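Local coordinates for protein putative fimbrium tip subunit Fim1C (PDB 4EPS) that is probably a component of the tip of fimbriae, surface filaments that mediate cell adhesion and biofilm formation, at residues E342-P348 with K498-Y504; V431-L437 with Y469-T473; A349-H355 with E474-K478; M337-T341 with D415-F420; V270-A276 with N292-C298. All coordinates share one frame. Where two conformers were deposited one is given. Residues are numbered along the deposited sequence.

All five contacts lie in the C-terminal part of the chain. Contacts 1, 4 and 5 reach one six-stranded antiparallel sheet: contact 5 pairs strands 273-275 and 293-300, strand 334-338 of contact 4 comes next, and 502-509 and then the edge strand 342-344 of contact 1 follow. Centres of contacts 5 and 4 lie about 11 Å apart, those of 4 and 1 about 16 Å. Contact 2 touches contact 1 through W470, their centres about 13 Å apart; contact 3, its centre about 15 Å from that of contact 1, is joined to it by the K498-E474 salt bridge. Contact 5 closes first along the chain, contacts 1 and 4 interlock, and contacts 2 and 3 fall within the span of contact 1.

Contact 1: E342-P348 with K498-Y504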
# COMPACT_ATOMS: atom_id res chain seq x y z
N GLU A 342 25.68 -24.96 2.66
CA GLU A 342 26.71 -26.00 2.59
C GLU A 342 26.84 -26.61 3.95
O GLU A 342 26.39 -26.01 4.92
CB GLU A 342 28.09 -25.43 2.15
CG GLU A 342 28.20 -24.89 0.73
CD GLU A 342 27.87 -25.79 -0.44
OE1 GLU A 342 28.06 -27.02 -0.33
OE2 GLU A 342 27.42 -25.25 -1.48
N THR A 343 27.46 -27.80 4.04
CA THR A 343 27.76 -28.45 5.32
C THR A 343 29.25 -28.31 5.55
O THR A 343 30.04 -28.31 4.60
CB THR A 343 27.34 -29.92 5.33
OG1 THR A 343 28.04 -30.58 4.28
CG2 THR A 343 25.84 -30.10 5.20
N GLY A 344 29.65 -28.18 6.81
CA GLY A 344 31.07 -28.07 7.13
C GLY A 344 31.32 -27.92 8.61
O GLY A 344 30.36 -27.91 9.40
N LYS A 345 32.61 -27.78 8.97
CA LYS A 345 33.06 -27.59 10.35
C LYS A 345 32.91 -26.11 10.67
O LYS A 345 32.70 -25.31 9.76
CB LYS A 345 34.52 -28.08 10.55
CG LYS A 345 34.69 -29.56 10.30
CD LYS A 345 36.19 -29.91 10.21
CE LYS A 345 36.46 -31.39 10.28
NZ LYS A 345 36.06 -32.11 9.04
N PHE A 346 33.01 -25.74 11.97
CA PHE A 346 32.85 -24.34 12.34
C PHE A 346 34.19 -23.73 12.66
O PHE A 346 34.53 -22.67 12.13
CB PHE A 346 31.88 -24.18 13.53
CG PHE A 346 31.53 -22.74 13.83
CD1 PHE A 346 30.44 -22.14 13.21
CD2 PHE A 346 32.27 -22.00 14.75
CE1 PHE A 346 30.12 -20.80 13.49
CE2 PHE A 346 31.97 -20.66 14.99
CZ PHE A 346 30.90 -20.08 14.36
N SER A 347 34.93 -24.36 13.58
CA SER A 347 36.23 -23.88 14.02
C SER A 347 36.98 -25.02 14.66
O SER A 347 36.37 -26.05 14.96
CB SER A 347 36.05 -22.74 15.03
OG SER A 347 35.74 -23.23 16.32
N PRO A 348 38.29 -24.87 14.97
CA PRO A 348 38.93 -25.92 15.77
C PRO A 348 38.40 -25.86 17.21
O PRO A 348 37.79 -24.85 17.59
CB PRO A 348 40.42 -25.57 15.70
CG PRO A 348 40.51 -24.16 15.31
CD PRO A 348 39.19 -23.72 14.74
N LYS A 498 32.51 -28.03 17.75
CA LYS A 498 33.01 -27.09 16.73
C LYS A 498 33.66 -27.79 15.52
O LYS A 498 33.64 -27.24 14.42
CB LYS A 498 33.99 -26.11 17.36
CG LYS A 498 33.29 -25.06 18.23
CD LYS A 498 34.27 -24.32 19.14
CE LYS A 498 33.53 -23.39 20.07
NZ LYS A 498 34.44 -22.41 20.73
N THR A 499 34.20 -29.01 15.74
CA THR A 499 34.89 -29.84 14.74
C THR A 499 33.93 -30.85 14.08
O THR A 499 34.33 -31.57 13.17
CB THR A 499 36.08 -30.55 15.40
OG1 THR A 499 35.58 -31.33 16.48
CG2 THR A 499 37.13 -29.57 15.90
N ASN A 500 32.64 -30.87 14.50
CA ASN A 500 31.64 -31.70 13.83
C ASN A 500 31.21 -31.02 12.52
O ASN A 500 31.66 -29.92 12.24
CB ASN A 500 30.43 -31.97 14.74
CG ASN A 500 30.65 -33.11 15.69
OD1 ASN A 500 31.69 -33.74 15.70
ND2 ASN A 500 29.66 -33.40 16.50
N THR A 501 30.37 -31.68 11.72
CA THR A 501 29.88 -31.13 10.45
C THR A 501 28.39 -30.89 10.54
O THR A 501 27.64 -31.85 10.74
CB THR A 501 30.22 -32.09 9.28
OG1 THR A 501 31.64 -32.19 9.17
CG2 THR A 501 29.65 -31.61 7.94
N TYR A 502 27.96 -29.63 10.40
CA TYR A 502 26.54 -29.28 10.40
C TYR A 502 26.25 -28.34 9.21
O TYR A 502 27.16 -28.01 8.45
CB TYR A 502 26.07 -28.67 11.74
CG TYR A 502 26.36 -29.53 12.95
CD1 TYR A 502 25.66 -30.73 13.17
CD2 TYR A 502 27.34 -29.18 13.86
CE1 TYR A 502 25.91 -31.51 14.31
CE2 TYR A 502 27.61 -29.96 14.99
CZ TYR A 502 26.91 -31.13 15.19
OH TYR A 502 27.21 -31.89 16.31
N THR A 503 24.99 -27.91 9.07
CA THR A 503 24.56 -27.11 7.92
C THR A 503 24.64 -25.64 8.20
O THR A 503 24.21 -25.16 9.26
CB THR A 503 23.13 -27.50 7.52
OG1 THR A 503 23.13 -28.89 7.23
CG2 THR A 503 22.63 -26.75 6.28
N TYR A 504 25.14 -24.91 7.20
CA TYR A 504 25.16 -23.45 7.22
C TYR A 504 24.01 -22.84 6.43
O TYR A 504 23.75 -23.23 5.29
CB TYR A 504 26.45 -22.94 6.56
CG TYR A 504 27.68 -23.03 7.44
CD1 TYR A 504 27.98 -22.02 8.34
CD2 TYR A 504 28.58 -24.09 7.30
CE1 TYR A 504 29.13 -22.07 9.12
CE2 TYR A 504 29.73 -24.15 8.09
CZ TYR A 504 30.01 -23.13 8.98
OH TYR A 504 31.13 -23.18 9.75
O HOH W 1 35.03 -21.21 18.22
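Strand 342-344 runs antiparallel to strand 502-504, their axes 4.6 Å apart at closest and 136° between directions. Y504 N donates to E342 O (2.8 Å), while G344 and Y502 form a hydrogen-bonded pair: G344 N to Y502 O 3.0 Å, Y502 N to G344 O 3.1 Å. Beyond the strands, K498 O accepts from both F346 N (2.9 Å) and S347 N (3.3 Å), holding the two loops together. T343 and T503, a non-hydrogen-bonded pair, share one face, where T343 CG2 meets T503 OG1 at 3.6 Å; beta-branched threonine suits an extended backbone. On the other face, G344 has no side chain to obstruct the Y504 ring, whose OH donates to K345 O (2.6 Å). A water links S347 OG and K498 NZ, and the lysine also forms a salt bridge with E474. The pair closes the edge of the six-stranded antiparallel sheet: helix 408-419 packs against F346 and Y504, strand 479-485 meets F346, K498 and Y502, and the W470 indole donates to G344 O.

Contact 2: V431-L437 with Y469-T473; sequences VPSSGEL and YWSST
Build 431-437 as an extended lead-in, V431 to S433, that turns into a helix at S434, and set it beside 469-473, with 469-471 in extended strand conformation and the chain turning a corner at S472 (phi/psi -93/7). The closest CA atoms, 4.9 Å apart, belong to S433 and S472. Set S472 to chi1 p (54°), so that OG donates to V431 O (2.9 Å), while S472 N donates to P432 O (2.9 Å). S471, also p (81°), accepts from T473 N at its OG (3.1 Å), an ST turn at the corner; the same OG bonds to Y481. The helix start is a capping box: S433, p, receives a weak bond from E436 N at OG (3.3 Å), and E436, chi1 m and chi2 t, brings OE1 to S433 N (2.9 Å). Small serines suit these tight turns, their hydroxyls lying close to the backbone. T473, chi1 m, offers OG1 to S434 N (2.9 Å), occupying another amide of the helix's first turn. S434 is p, with OG bonded to P384 O. Apolar side chains fill the flanks: V431, t, places CG1 3.6 Å from S471 C, and L437, m then t, sets CD1 3.2 Å from W470 O and 4.3 Å from Y469 CB.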
# COMPACT_ATOMS: atom_id res chain seq x y z
N VAL A 431 26.65 -15.68 10.37
CA VAL A 431 26.04 -16.93 10.88
C VAL A 431 24.98 -16.50 11.90
O VAL A 431 25.32 -15.82 12.87
CB VAL A 431 27.07 -17.93 11.47
CG1 VAL A 431 26.37 -19.15 12.08
CG2 VAL A 431 28.10 -18.38 10.41
N PRO A 432 23.70 -16.87 11.71
CA PRO A 432 22.68 -16.41 12.66
C PRO A 432 22.92 -16.91 14.07
O PRO A 432 23.48 -18.00 14.24
CB PRO A 432 21.37 -17.01 12.09
CG PRO A 432 21.83 -18.21 11.25
CD PRO A 432 23.11 -17.70 10.63
N SER A 433 22.50 -16.13 15.07
CA SER A 433 22.51 -16.61 16.47
C SER A 433 21.49 -17.75 16.54
O SER A 433 20.61 -17.85 15.67
CB SER A 433 22.10 -15.49 17.42
OG SER A 433 20.83 -14.97 17.03
N SER A 434 21.53 -18.52 17.62
CA SER A 434 20.56 -19.61 17.81
C SER A 434 19.14 -19.03 17.89
O SER A 434 18.21 -19.64 17.38
CB SER A 434 20.92 -20.42 19.06
OG SER A 434 21.01 -19.57 20.19
N GLY A 435 19.01 -17.81 18.42
CA GLY A 435 17.69 -17.17 18.53
C GLY A 435 17.08 -16.87 17.18
O GLY A 435 15.89 -17.08 16.96
N GLU A 436 17.91 -16.36 16.26
CA GLU A 436 17.45 -16.06 14.90
C GLU A 436 16.99 -17.36 14.18
O GLU A 436 15.97 -17.34 13.47
CB GLU A 436 18.56 -15.37 14.10
CG GLU A 436 18.62 -13.89 14.45
CD GLU A 436 19.92 -13.24 14.03
OE1 GLU A 436 20.99 -13.70 14.50
OE2 GLU A 436 19.87 -12.29 13.23
N LEU A 437 17.75 -18.46 14.34
CA LEU A 437 17.38 -19.74 13.71
C LEU A 437 16.11 -20.31 14.29
O LEU A 437 15.27 -20.78 13.53
CB LEU A 437 18.50 -20.78 13.87
CG LEU A 437 19.72 -20.56 12.95
CD1 LEU A 437 20.94 -21.32 13.50
CD2 LEU A 437 19.40 -20.92 11.48
N TYR A 469 21.56 -27.25 12.20
CA TYR A 469 22.14 -26.00 11.70
C TYR A 469 23.08 -25.32 12.67
O TYR A 469 22.76 -25.19 13.85
CB TYR A 469 20.99 -25.02 11.33
CG TYR A 469 20.13 -25.55 10.20
CD1 TYR A 469 19.10 -26.46 10.44
CD2 TYR A 469 20.42 -25.23 8.87
CE1 TYR A 469 18.35 -27.01 9.39
CE2 TYR A 469 19.68 -25.77 7.82
CZ TYR A 469 18.65 -26.66 8.08
OH TYR A 469 17.91 -27.20 7.04
N TRP A 470 24.23 -24.87 12.18
CA TRP A 470 25.15 -24.10 13.02
C TRP A 470 24.57 -22.77 13.45
O TRP A 470 23.94 -22.10 12.63
CB TRP A 470 26.41 -23.71 12.22
CG TRP A 470 27.38 -24.81 11.94
CD1 TRP A 470 27.74 -25.28 10.71
CD2 TRP A 470 28.22 -25.49 12.89
NE1 TRP A 470 28.74 -26.21 10.82
CE2 TRP A 470 29.04 -26.38 12.16
CE3 TRP A 470 28.32 -25.47 14.30
CZ2 TRP A 470 29.98 -27.22 12.78
CZ3 TRP A 470 29.25 -26.30 14.92
CH2 TRP A 470 30.07 -27.16 14.16
N SER A 471 24.85 -22.34 14.68
CA SER A 471 24.55 -20.97 15.07
C SER A 471 25.89 -20.32 15.44
O SER A 471 26.91 -21.02 15.58
CB SER A 471 23.57 -20.88 16.23
OG SER A 471 24.24 -21.10 17.46
N SER A 472 25.88 -19.00 15.62
CA SER A 472 27.07 -18.27 16.05
C SER A 472 27.07 -18.13 17.59
O SER A 472 27.93 -17.43 18.14
CB SER A 472 27.13 -16.89 15.40
OG SER A 472 25.92 -16.19 15.64
N THR A 473 26.12 -18.80 18.29
CA THR A 473 25.99 -18.76 19.75
C THR A 473 26.88 -19.87 20.36
O THR A 473 26.70 -21.05 20.05
CB THR A 473 24.50 -18.89 20.14
OG1 THR A 473 23.77 -17.89 19.41
CG2 THR A 473 24.28 -18.72 21.66

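Contact 3: A349-H355 with E474-K478. With SO4 (sulfate ion), chain G.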
# COMPACT_ATOMS: atom_id res chain seq x y z
N ALA A 349 38.59 -26.92 18.00
CA ALA A 349 38.23 -26.88 19.43
C ALA A 349 39.22 -25.94 20.11
O ALA A 349 40.40 -25.94 19.74
CB ALA A 349 38.31 -28.28 20.03
N LEU A 350 38.75 -25.05 20.99
CA LEU A 350 39.63 -24.05 21.61
C LEU A 350 39.99 -24.43 23.03
O LEU A 350 39.24 -25.16 23.67
CB LEU A 350 38.95 -22.67 21.61
CG LEU A 350 38.45 -22.10 20.27
CD1 LEU A 350 37.70 -20.80 20.49
CD2 LEU A 350 39.62 -21.83 19.30
N THR A 351 41.12 -23.91 23.53
CA THR A 351 41.53 -24.13 24.92
C THR A 351 40.70 -23.15 25.77
O THR A 351 40.07 -23.55 26.74
CB THR A 351 43.05 -23.93 25.08
OG1 THR A 351 43.74 -24.88 24.27
CG2 THR A 351 43.51 -24.06 26.52
N GLN A 352 40.71 -21.88 25.36
CA GLN A 352 39.94 -20.82 25.99
C GLN A 352 38.79 -20.45 25.04
O GLN A 352 39.04 -20.14 23.87
CB GLN A 352 40.87 -19.64 26.30
CG GLN A 352 40.16 -18.36 26.70
CD GLN A 352 41.07 -17.17 26.64
OE1 GLN A 352 41.61 -16.81 25.58
NE2 GLN A 352 41.20 -16.48 27.76
N SER A 353 37.53 -20.50 25.53
CA SER A 353 36.37 -20.15 24.70
C SER A 353 36.43 -18.70 24.26
O SER A 353 37.15 -17.91 24.86
CB SER A 353 35.07 -20.39 25.47
OG SER A 353 34.96 -19.50 26.57
N ILE A 354 35.67 -18.35 23.22
CA ILE A 354 35.60 -16.96 22.76
C ILE A 354 35.01 -16.10 23.90
O ILE A 354 35.45 -14.99 24.13
CB ILE A 354 34.77 -16.86 21.46
CG1 ILE A 354 35.51 -17.61 20.32
CG2 ILE A 354 34.50 -15.39 21.07
CD1 ILE A 354 34.62 -18.29 19.42
N HIS A 355 34.02 -16.65 24.63
CA HIS A 355 33.44 -15.98 25.78
C HIS A 355 34.53 -15.65 26.84
O HIS A 355 34.64 -14.50 27.29
CB HIS A 355 32.35 -16.84 26.44
CG HIS A 355 31.89 -16.27 27.73
ND1 HIS A 355 31.18 -15.09 27.78
CD2 HIS A 355 32.13 -16.71 29.00
CE1 HIS A 355 30.95 -14.87 29.06
NE2 HIS A 355 31.53 -15.80 29.83
N GLU A 474 27.83 -19.47 21.21
CA GLU A 474 28.78 -20.41 21.78
C GLU A 474 28.24 -21.09 23.04
O GLU A 474 27.60 -20.43 23.87
CB GLU A 474 30.09 -19.67 22.10
CG GLU A 474 31.23 -20.61 22.46
CD GLU A 474 32.52 -19.90 22.84
OE1 GLU A 474 32.47 -19.04 23.75
OE2 GLU A 474 33.58 -20.26 22.28
N ARG A 475 28.52 -22.41 23.18
CA ARG A 475 28.16 -23.16 24.39
C ARG A 475 29.34 -23.14 25.35
O ARG A 475 29.16 -22.83 26.53
CB ARG A 475 27.72 -24.61 24.07
CG ARG A 475 27.64 -25.56 25.30
CD ARG A 475 26.69 -25.06 26.40
NE ARG A 475 26.63 -25.99 27.53
CZ ARG A 475 27.47 -25.99 28.55
NH1 ARG A 475 28.45 -25.09 28.61
NH2 ARG A 475 27.36 -26.90 29.52
N ASN A 476 30.54 -23.51 24.87
CA ASN A 476 31.78 -23.55 25.67
C ASN A 476 32.97 -23.55 24.69
O ASN A 476 32.77 -23.29 23.50
CB ASN A 476 31.80 -24.78 26.65
CG ASN A 476 31.73 -26.16 26.03
OD1 ASN A 476 31.97 -26.35 24.84
ND2 ASN A 476 31.41 -27.17 26.83
N ASN A 477 34.18 -23.84 25.17
CA ASN A 477 35.38 -23.81 24.32
C ASN A 477 35.33 -24.85 23.18
O ASN A 477 35.93 -24.64 22.14
CB ASN A 477 36.64 -24.01 25.18
CG ASN A 477 36.70 -25.33 25.93
OD1 ASN A 477 35.71 -25.82 26.46
ND2 ASN A 477 37.87 -25.93 25.98
N LYS A 478 34.56 -25.93 23.36
CA LYS A 478 34.50 -27.01 22.36
C LYS A 478 33.24 -27.02 21.50
O LYS A 478 33.26 -27.64 20.43
CB LYS A 478 34.57 -28.38 23.07
CG LYS A 478 35.77 -28.59 23.98
CD LYS A 478 35.41 -29.67 24.99
CE LYS A 478 36.49 -29.97 26.00
NZ LYS A 478 36.03 -30.96 27.02
S SO4 G . 24.23 -28.69 28.87
O1 SO4 G . 23.89 -30.05 28.41
O2 SO4 G . 23.01 -28.04 29.36
O3 SO4 G . 25.25 -28.72 29.90
O4 SO4 G . 24.77 -27.91 27.76
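E474 extends its side chain, chi1 and chi2 both t, against the N-terminus of helix 354-359, where its carboxylate covers S353 CB, 3.4 Å from OE1. It binds the helix N-terminus from another part of the chain: OE2 accepts from I354 N and OE1 from H355 N, each at 3.0 Å. Those amides have no earlier turn of helix to bond to, and an acidic side chain supplies both acceptors at the positive end of the helix dipole. S353 is the N-cap, bonding by its own OG to D356 N. The carboxylate charge of E474 is also met by K498, in a salt bridge through OE2.

N477, the other main contributor, holds the loop ahead of the helix. Its O accepts from L350 N (3.1 Å). N476 shapes the turn between strands 469-474 and 479-485: OD1 accepts from K478 N (3.0 Å), an Asx turn, and also from N479 N. L350 and I354 pack on Y399 of helix 389-403. R475 NE donates to O4 of a sulfate (2.7 Å), probably from the crystallisation liquor, while NH1 bonds to Y374 OH and the guanidinium makes a cation-pi contact with Y373. Asparagine's short amide suits the remaining bonds: N477 ND2 donates to L350 O (2.8 Å) and, weakly, to T351 O (3.3 Å).

Contact 4: M337-T341 with D415-F420; sequences MSLYT and DCESSF
M337 and S338 are extended, in strand 334-338; L339 has phi/psi of -70/-26, and Y340 and T341 are extended again. Opposite, 415-419 is the last turn of helix 408-419, and F420 leaves it at -135/74. The nearest CA atoms are those of Y340 and C416, 5.9 Å apart. Y340, chi1 t and chi2 -85°, lays its ring flat against the helix: C416 CB stands over the face, 3.8 Å from the ring centroid and 18° off its normal, a CH-pi contact. C416, chi1 t, tucks SG into the hollow between Y340 and S338, 3.5 Å from Y340 CB and 3.9 Å from S338 CB; cysteine is slim enough for this gap, and its sulfur also makes an oblique sulfur-aromatic contact with the ring. F420, m with chi2 -85°, forms the second bump. Its ring lies with CD2 3.8 Å from Y340 CB, and L339 CB sits over its face, 4.2 Å from CE1. S338, p, turns OG back to Y340 O (2.8 Å), bracing the bend, and also bonds to F506 N. Beyond the ring, a water joins Y340 OH (2.5 Å) to D415 OD2 (2.7 Å). The arrangement is helix-end packing on the six-stranded sheet, with W429 and F506 also touching C416. Direct contact is apolar and aromatic, so its fit rests on shape; between the two segments themselves the polar link is the water joining Y340 OH and D415 OD2.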
# COMPACT_ATOMS: atom_id res chain seq x y z
N MSE A 337 17.47 -14.61 4.71
CA MSE A 337 18.25 -15.85 4.76
C MSE A 337 18.81 -16.14 3.36
O MSE A 337 18.08 -16.08 2.38
CB MSE A 337 17.40 -17.03 5.24
CG MSE A 337 18.26 -18.29 5.44
SE MSE A 337 17.17 -19.76 6.06
CE MSE A 337 16.09 -19.95 4.48
N SER A 338 20.07 -16.54 3.31
CA SER A 338 20.78 -16.86 2.08
C SER A 338 20.17 -18.02 1.32
O SER A 338 19.74 -18.98 1.95
CB SER A 338 22.23 -17.24 2.43
OG SER A 338 22.30 -18.48 3.17
N LEU A 339 20.22 -17.98 -0.03
CA LEU A 339 19.96 -19.18 -0.85
C LEU A 339 21.13 -20.16 -0.66
O LEU A 339 21.00 -21.36 -0.91
CB LEU A 339 19.87 -18.82 -2.35
CG LEU A 339 18.77 -17.82 -2.75
CD1 LEU A 339 18.63 -17.76 -4.29
CD2 LEU A 339 17.43 -18.20 -2.14
N TYR A 340 22.29 -19.60 -0.32
CA TYR A 340 23.50 -20.38 -0.06
C TYR A 340 23.30 -21.37 1.06
O TYR A 340 22.75 -21.02 2.11
CB TYR A 340 24.67 -19.44 0.31
CG TYR A 340 25.97 -20.14 0.66
CD1 TYR A 340 26.21 -20.61 1.96
CD2 TYR A 340 26.94 -20.38 -0.31
CE1 TYR A 340 27.38 -21.30 2.28
CE2 TYR A 340 28.14 -21.04 0.01
CZ TYR A 340 28.35 -21.50 1.31
OH TYR A 340 29.51 -22.14 1.63
N THR A 341 23.79 -22.60 0.87
CA THR A 341 23.81 -23.59 1.95
C THR A 341 24.88 -24.64 1.65
O THR A 341 24.98 -25.14 0.53
CB THR A 341 22.45 -24.22 2.30
OG1 THR A 341 22.61 -25.04 3.46
CG2 THR A 341 21.84 -25.05 1.14
N ASP A 415 32.59 -17.63 0.85
CA ASP A 415 31.98 -18.35 -0.27
C ASP A 415 30.56 -17.88 -0.52
O ASP A 415 30.17 -17.75 -1.68
CB ASP A 415 31.97 -19.86 -0.01
CG ASP A 415 33.31 -20.55 -0.13
OD1 ASP A 415 34.30 -19.88 -0.52
OD2 ASP A 415 33.38 -21.76 0.20
N CYS A 416 29.78 -17.63 0.56
CA CYS A 416 28.39 -17.13 0.43
C CYS A 416 28.43 -15.74 -0.20
O CYS A 416 27.71 -15.47 -1.16
CB CYS A 416 27.71 -17.12 1.80
SG CYS A 416 25.99 -16.53 1.78
N GLU A 417 29.32 -14.87 0.30
CA GLU A 417 29.48 -13.51 -0.21
C GLU A 417 29.94 -13.51 -1.68
O GLU A 417 29.48 -12.66 -2.47
CB GLU A 417 30.49 -12.74 0.69
CG GLU A 417 30.82 -11.31 0.27
CD GLU A 417 29.66 -10.38 -0.05
OE1 GLU A 417 28.60 -10.48 0.60
OE2 GLU A 417 29.84 -9.53 -0.95
N SER A 418 30.83 -14.44 -2.05
CA SER A 418 31.35 -14.54 -3.42
C SER A 418 30.25 -14.92 -4.41
O SER A 418 30.14 -14.29 -5.46
CB SER A 418 32.49 -15.56 -3.50
OG SER A 418 33.63 -15.07 -2.81
N SER A 419 29.44 -15.93 -4.07
CA SER A 419 28.36 -16.40 -4.95
C SER A 419 27.11 -15.53 -4.91
O SER A 419 26.39 -15.47 -5.91
CB SER A 419 27.97 -17.83 -4.59
OG SER A 419 29.05 -18.73 -4.77
N PHE A 420 26.80 -14.92 -3.75
CA PHE A 420 25.57 -14.12 -3.55
C PHE A 420 25.94 -12.83 -2.83
O PHE A 420 25.68 -12.69 -1.63
CB PHE A 420 24.55 -14.94 -2.74
CG PHE A 420 24.24 -16.29 -3.33
CD1 PHE A 420 23.28 -16.43 -4.32
CD2 PHE A 420 24.90 -17.43 -2.88
CE1 PHE A 420 22.98 -17.69 -4.86
CE2 PHE A 420 24.60 -18.70 -3.42
CZ PHE A 420 23.63 -18.82 -4.40
O HOH W 2 30.98 -22.90 -0.31

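Contact 5: V270-A276 with N292-C298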
# COMPACT_ATOMS: atom_id res chain seq x y z
N VAL A 270 7.49 -11.92 5.07
CA VAL A 270 8.34 -13.12 5.10
C VAL A 270 8.05 -13.90 3.80
O VAL A 270 6.89 -14.04 3.40
CB VAL A 270 8.02 -13.97 6.36
CG1 VAL A 270 8.69 -15.36 6.29
CG2 VAL A 270 8.40 -13.22 7.65
N GLY A 271 9.08 -14.40 3.16
CA GLY A 271 8.93 -15.14 1.91
C GLY A 271 9.21 -14.29 0.69
O GLY A 271 9.31 -14.82 -0.42
N ASP A 272 9.34 -12.95 0.85
CA ASP A 272 9.66 -12.11 -0.31
C ASP A 272 11.07 -12.43 -0.84
O ASP A 272 11.96 -12.81 -0.06
CB ASP A 272 9.58 -10.62 0.04
CG ASP A 272 8.18 -10.04 0.21
OD1 ASP A 272 7.18 -10.78 -0.06
OD2 ASP A 272 8.07 -8.87 0.60
N TYR A 273 11.28 -12.30 -2.16
CA TYR A 273 12.58 -12.58 -2.81
C TYR A 273 13.47 -11.35 -2.70
O TYR A 273 13.04 -10.23 -3.00
CB TYR A 273 12.37 -12.99 -4.30
CG TYR A 273 11.53 -14.24 -4.44
CD1 TYR A 273 12.12 -15.51 -4.33
CD2 TYR A 273 10.17 -14.17 -4.70
CE1 TYR A 273 11.35 -16.67 -4.45
CE2 TYR A 273 9.38 -15.32 -4.80
CZ TYR A 273 9.98 -16.56 -4.69
OH TYR A 273 9.21 -17.70 -4.80
N TYR A 274 14.72 -11.55 -2.28
CA TYR A 274 15.69 -10.49 -2.04
C TYR A 274 16.83 -10.57 -3.04
O TYR A 274 17.38 -11.65 -3.29
CB TYR A 274 16.24 -10.59 -0.59
CG TYR A 274 16.90 -9.30 -0.15
CD1 TYR A 274 16.14 -8.22 0.30
CD2 TYR A 274 18.29 -9.14 -0.19
CE1 TYR A 274 16.74 -7.03 0.72
CE2 TYR A 274 18.90 -7.96 0.22
CZ TYR A 274 18.12 -6.91 0.67
OH TYR A 274 18.70 -5.73 1.05
N TYR A 275 17.18 -9.43 -3.64
CA TYR A 275 18.16 -9.39 -4.74
C TYR A 275 19.46 -8.65 -4.39
O TYR A 275 19.52 -7.89 -3.44
CB TYR A 275 17.49 -8.77 -6.00
CG TYR A 275 16.46 -9.73 -6.57
CD1 TYR A 275 15.17 -9.80 -6.05
CD2 TYR A 275 16.81 -10.63 -7.58
CE1 TYR A 275 14.27 -10.78 -6.47
CE2 TYR A 275 15.90 -11.58 -8.04
CZ TYR A 275 14.63 -11.65 -7.49
OH TYR A 275 13.74 -12.61 -7.91
N ALA A 276 20.52 -8.89 -5.19
CA ALA A 276 21.86 -8.33 -5.02
C ALA A 276 21.89 -6.78 -4.96
O ALA A 276 22.77 -6.22 -4.31
CB ALA A 276 22.77 -8.83 -6.13
N ASN A 292 20.57 -12.84 -9.91
CA ASN A 292 20.89 -11.90 -8.84
C ASN A 292 20.01 -12.09 -7.58
O ASN A 292 20.09 -11.25 -6.69
CB ASN A 292 20.83 -10.45 -9.32
CG ASN A 292 21.88 -10.14 -10.36
OD1 ASN A 292 21.58 -9.72 -11.47
ND2 ASN A 292 23.13 -10.44 -10.06
N CYS A 293 19.23 -13.18 -7.49
CA CYS A 293 18.46 -13.43 -6.24
C CYS A 293 19.47 -13.96 -5.22
O CYS A 293 20.24 -14.89 -5.55
CB CYS A 293 17.31 -14.42 -6.45
SG CYS A 293 16.29 -14.65 -4.95
N ILE A 294 19.55 -13.34 -4.04
CA ILE A 294 20.57 -13.77 -3.05
C ILE A 294 19.95 -14.38 -1.80
O ILE A 294 20.66 -14.99 -0.99
CB ILE A 294 21.53 -12.60 -2.68
CG1 ILE A 294 20.78 -11.45 -1.97
CG2 ILE A 294 22.31 -12.11 -3.95
CD1 ILE A 294 21.69 -10.38 -1.31
N GLY A 295 18.64 -14.21 -1.63
CA GLY A 295 18.01 -14.76 -0.43
C GLY A 295 16.52 -14.52 -0.37
O GLY A 295 15.91 -14.02 -1.33
N ILE A 296 15.92 -14.94 0.75
CA ILE A 296 14.49 -14.80 1.04
C ILE A 296 14.33 -14.00 2.34
O ILE A 296 15.00 -14.29 3.34
CB ILE A 296 13.82 -16.22 1.19
CG1 ILE A 296 14.02 -17.12 -0.09
CG2 ILE A 296 12.34 -16.12 1.58
CD1 ILE A 296 13.56 -16.60 -1.35
N VAL A 297 13.39 -13.08 2.36
CA VAL A 297 13.10 -12.33 3.60
C VAL A 297 12.56 -13.33 4.60
O VAL A 297 11.56 -14.01 4.32
CB VAL A 297 12.08 -11.19 3.32
CG1 VAL A 297 11.64 -10.51 4.63
CG2 VAL A 297 12.69 -10.15 2.35
N CYS A 298 13.22 -13.45 5.77
CA CYS A 298 12.80 -14.47 6.75
C CYS A 298 12.25 -13.88 8.04
O CYS A 298 11.70 -14.62 8.87
CB CYS A 298 13.96 -15.42 7.01
SG CYS A 298 15.40 -14.62 7.78
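V270, ahead of the strand, brings its CA 3.4 Å from V297 O, a CA-H...O contact, and G271 N donates to the same V297 O at 2.8 Å. G271 has a positive phi (99°), at which a side chain would jam against the preceding carbonyl, so glycine belongs here. D272 O accepts from V297 N (2.8 Å), while its carboxylate turns to H266, Q269 and G283. Y273 pairs with I296 without hydrogen bonds, and Y273 CD1 lies 3.5 Å from I296 CD1, on the face covered by helix 446-458. Y274 N donates to G295 O (2.9 Å); Y274 O then accepts from I294 N at 2.9 Å and, weakly, from G295 N at 3.3 Å. I294 and G295 thus both face Y274, a classic beta bulge in the six-stranded antiparallel sheet, where strand 293-300 lies between 273-275 and 334-338. The Y274 hydroxyl reaches Y187. Past the register shift, Y275 CE2 lies 3.5 Å from C293 CB, and Y275 OH bonds to A289 O. A276, small enough to sit beside I294 CG2 (4.0 Å from CB), donates from N to N292 O at 2.8 Å.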